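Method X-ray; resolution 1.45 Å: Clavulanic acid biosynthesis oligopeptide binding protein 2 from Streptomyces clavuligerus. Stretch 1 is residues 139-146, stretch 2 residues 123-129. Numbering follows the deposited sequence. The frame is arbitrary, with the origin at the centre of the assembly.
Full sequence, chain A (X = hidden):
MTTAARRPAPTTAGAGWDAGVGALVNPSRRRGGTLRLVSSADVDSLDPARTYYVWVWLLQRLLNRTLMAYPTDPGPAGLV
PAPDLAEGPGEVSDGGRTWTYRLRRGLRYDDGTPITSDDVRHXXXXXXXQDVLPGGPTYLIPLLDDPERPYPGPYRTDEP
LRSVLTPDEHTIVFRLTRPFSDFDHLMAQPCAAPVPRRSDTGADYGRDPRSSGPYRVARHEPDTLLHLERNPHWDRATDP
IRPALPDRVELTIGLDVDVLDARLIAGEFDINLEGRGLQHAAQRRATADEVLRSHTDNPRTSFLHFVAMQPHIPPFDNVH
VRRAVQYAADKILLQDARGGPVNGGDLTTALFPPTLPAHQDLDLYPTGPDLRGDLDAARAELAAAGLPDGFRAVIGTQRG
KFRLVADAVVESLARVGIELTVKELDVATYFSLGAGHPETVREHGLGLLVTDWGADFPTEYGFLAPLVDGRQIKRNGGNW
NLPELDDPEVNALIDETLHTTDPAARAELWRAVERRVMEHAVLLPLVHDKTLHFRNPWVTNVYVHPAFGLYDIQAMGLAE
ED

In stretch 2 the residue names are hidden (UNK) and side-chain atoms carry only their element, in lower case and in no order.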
# COMPACT_ATOMS: atom_id res chain seq x y z
N TYR A 139 10.02 -7.86 3.65
CA TYR A 139 11.12 -6.89 3.70
C TYR A 139 12.17 -7.21 4.76
O TYR A 139 13.35 -6.93 4.58
CB TYR A 139 10.56 -5.49 3.96
CG TYR A 139 9.69 -4.98 2.84
CD1 TYR A 139 8.31 -5.08 2.90
CD2 TYR A 139 10.26 -4.40 1.71
CE1 TYR A 139 7.51 -4.62 1.87
CE2 TYR A 139 9.48 -3.93 0.67
CZ TYR A 139 8.10 -4.04 0.75
OH TYR A 139 7.32 -3.58 -0.28
N LEU A 140 11.73 -7.80 5.87
CA LEU A 140 12.64 -8.09 6.98
C LEU A 140 13.67 -9.17 6.68
O LEU A 140 14.75 -9.18 7.28
CB LEU A 140 11.84 -8.46 8.23
CG LEU A 140 11.08 -7.28 8.87
CD1 LEU A 140 9.99 -7.78 9.81
CD2 LEU A 140 12.04 -6.33 9.58
N ILE A 141 13.36 -10.08 5.76
CA ILE A 141 14.22 -11.23 5.49
C ILE A 141 15.62 -10.84 4.99
O ILE A 141 16.61 -11.19 5.64
CB ILE A 141 13.52 -12.30 4.59
CG1 ILE A 141 12.30 -12.89 5.32
CG2 ILE A 141 14.50 -13.40 4.18
CD1 ILE A 141 11.51 -13.93 4.52
N PRO A 142 15.73 -10.11 3.86
CA PRO A 142 17.09 -9.73 3.45
C PRO A 142 17.83 -8.82 4.45
O PRO A 142 19.06 -8.82 4.49
CB PRO A 142 16.88 -9.00 2.12
CG PRO A 142 15.45 -8.62 2.10
CD PRO A 142 14.71 -9.63 2.91
N LEU A 143 17.08 -8.05 5.23
CA LEU A 143 17.68 -7.14 6.20
C LEU A 143 18.25 -7.86 7.43
O LEU A 143 19.11 -7.31 8.12
CB LEU A 143 16.68 -6.07 6.64
CG LEU A 143 16.33 -4.99 5.61
CD1 LEU A 143 15.18 -4.15 6.12
CD2 LEU A 143 17.53 -4.12 5.27
N LEU A 144 17.77 -9.07 7.70
CA LEU A 144 18.16 -9.79 8.92
C LEU A 144 18.82 -11.15 8.69
O LEU A 144 19.42 -11.70 9.61
CB LEU A 144 16.96 -9.93 9.86
CG LEU A 144 16.40 -8.63 10.46
CD1 LEU A 144 15.07 -8.89 11.12
CD2 LEU A 144 17.38 -7.99 11.44
N ASP A 145 18.72 -11.68 7.48
CA ASP A 145 19.27 -13.00 7.18
C ASP A 145 20.77 -12.94 6.88
O ASP A 145 21.24 -12.07 6.14
CB ASP A 145 18.53 -13.62 5.99
CG ASP A 145 18.52 -15.14 6.04
OD1 ASP A 145 18.79 -15.72 7.12
OD2 ASP A 145 18.22 -15.76 5.00
N ASP A 146 21.50 -13.90 7.44
CA ASP A 146 22.91 -14.11 7.11
C ASP A 146 22.99 -15.10 5.95
O ASP A 146 22.68 -16.28 6.12
CB ASP A 146 23.66 -14.64 8.33
CG ASP A 146 25.15 -14.80 8.09
OD1 ASP A 146 25.62 -14.63 6.95
OD2 ASP A 146 25.87 -15.09 9.07
N UNK A 123 7.86 -12.82 16.39
CA UNK A 123 7.05 -12.34 15.26
C UNK A 123 7.91 -12.13 14.01
O UNK A 123 7.54 -12.57 12.92
c UNK A 123 6.34 -11.06 15.64
N UNK A 124 9.05 -11.47 14.19
CA UNK A 124 9.97 -11.22 13.08
C UNK A 124 10.54 -12.54 12.54
O UNK A 124 10.65 -12.73 11.33
c UNK A 124 10.48 -8.86 13.81
c UNK A 124 12.13 -10.10 12.42
c UNK A 124 11.08 -10.23 13.50
N UNK A 125 10.87 -13.45 13.45
CA UNK A 125 11.37 -14.77 13.06
C UNK A 125 10.34 -15.56 12.25
O UNK A 125 10.70 -16.22 11.28
c UNK A 125 13.12 -15.07 14.86
n UNK A 125 12.64 -16.51 16.77
o UNK A 125 14.66 -15.54 16.61
c UNK A 125 11.80 -15.56 14.29
c UNK A 125 13.54 -15.74 16.15
N UNK A 126 9.06 -15.46 12.64
CA UNK A 126 7.96 -16.13 11.93
C UNK A 126 7.92 -15.81 10.44
O UNK A 126 7.61 -16.67 9.62
n UNK A 126 2.78 -15.12 12.87
c UNK A 126 5.04 -15.87 14.47
n UNK A 126 1.91 -17.23 13.12
n UNK A 126 3.92 -16.72 14.11
c UNK A 126 6.61 -15.76 12.55
c UNK A 126 2.87 -16.35 13.37
c UNK A 126 6.36 -16.37 13.91
N UNK A 127 8.22 -14.56 10.10
CA UNK A 127 8.23 -14.11 8.70
C UNK A 127 9.14 -14.99 7.83
O UNK A 127 8.87 -15.22 6.65
c UNK A 127 7.62 -11.74 9.33
c UNK A 127 8.78 -12.18 7.14
c UNK A 127 8.63 -12.62 8.60
N UNK A 128 10.21 -15.51 8.44
CA UNK A 128 11.18 -16.36 7.73
C UNK A 128 10.62 -17.73 7.35
O UNK A 128 11.15 -18.38 6.45
c UNK A 128 13.00 -14.19 9.28
c UNK A 128 15.04 -13.11 8.60
c UNK A 128 13.83 -13.09 9.29
c UNK A 128 15.40 -14.24 7.89
c UNK A 128 13.35 -15.34 8.57
c UNK A 128 14.56 -15.35 7.88
c UNK A 128 12.45 -16.54 8.56
N UNK A 129 9.56 -18.16 8.03
CA UNK A 129 8.96 -19.47 7.77
C UNK A 129 7.94 -19.36 6.63
O UNK A 129 6.74 -19.56 6.83
c UNK A 129 8.32 -20.04 9.03

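Position 123 has a single side-chain carbon and nothing beyond it. It touches nothing on stretch 1. One carbon is a methyl group, so this is Ala123.

Position 124 has three side-chain carbons: one bonded to CA, carrying two more. Its CB points toward stretch 1. One terminal carbon lies 3.4 Å from Leu144 CD1 and 4.1 Å from Leu140 CD1. A three-carbon fork without oxygen is valine, Val124, and the carbon in contact is CG1. Its chi1 is t.

Position 125 has a chain of three carbons, the third carrying one oxygen and one nitrogen. This is an amide at the end of two methylenes. The CA-to-CB bond points away from stretch 1, and no contact is made. The residue is Gln125. Its OE1 is hydrogen-bonded elsewhere in the structure.

Position 126 has three carbons, a nitrogen, then a carbon carrying two more nitrogens. That end group is a guanidinium. It is out of reach of stretch 1. The residue is Arg126, and its three side-chain nitrogens are hydrogen-bonded elsewhere in the structure.

Position 127 again has one carbon carrying two others, with CB pointing toward stretch 1. One terminal carbon is 4.0 Å from Ile141 CG1. The fork identifies Val127, and that carbon is its CG1. The backbone also takes part: Val127 O is 3.6 Å from Ile141 CD1.

Position 128 has seven carbons, one leading to a ring of six. No oxygen is attached to the ring. One ring carbon is 3.7 Å from Ile141 CA, and another is 3.7 Å from Asp145 CB. An all-carbon six-membered ring on one methylene is Phe128; these two atoms are CZ and CE2. The CB points sideways, but the end of the side chain comes nearer to stretch 1.

Position 129 has one side-chain carbon, pointing away and without contact. It is Ala129. Its N donates a 2.9 Å hydrogen bond to Arg126 O.

The contact is apolar packing, with no hydrogen bonds across it. The two helix axes approach to 10.1 Å at 102°, so the helices cross nearly at right angles. Phe128 has the largest covered area. Ile141 CG1 sits 4.0 Å from the centroid of its ring, 2° off the normal, in a CH-pi contact over one face. Leu144 CB and Asp145 CB lie at the ring edge, with Leu144 CB 3.9 Å from Phe128 CZ. Alongside, Val124 meets Leu140 and Leu144, while Val127 packs against Ile141. Together the two stretches bury 366 Å².

Stretch 2 (123-129) AVQRVFA
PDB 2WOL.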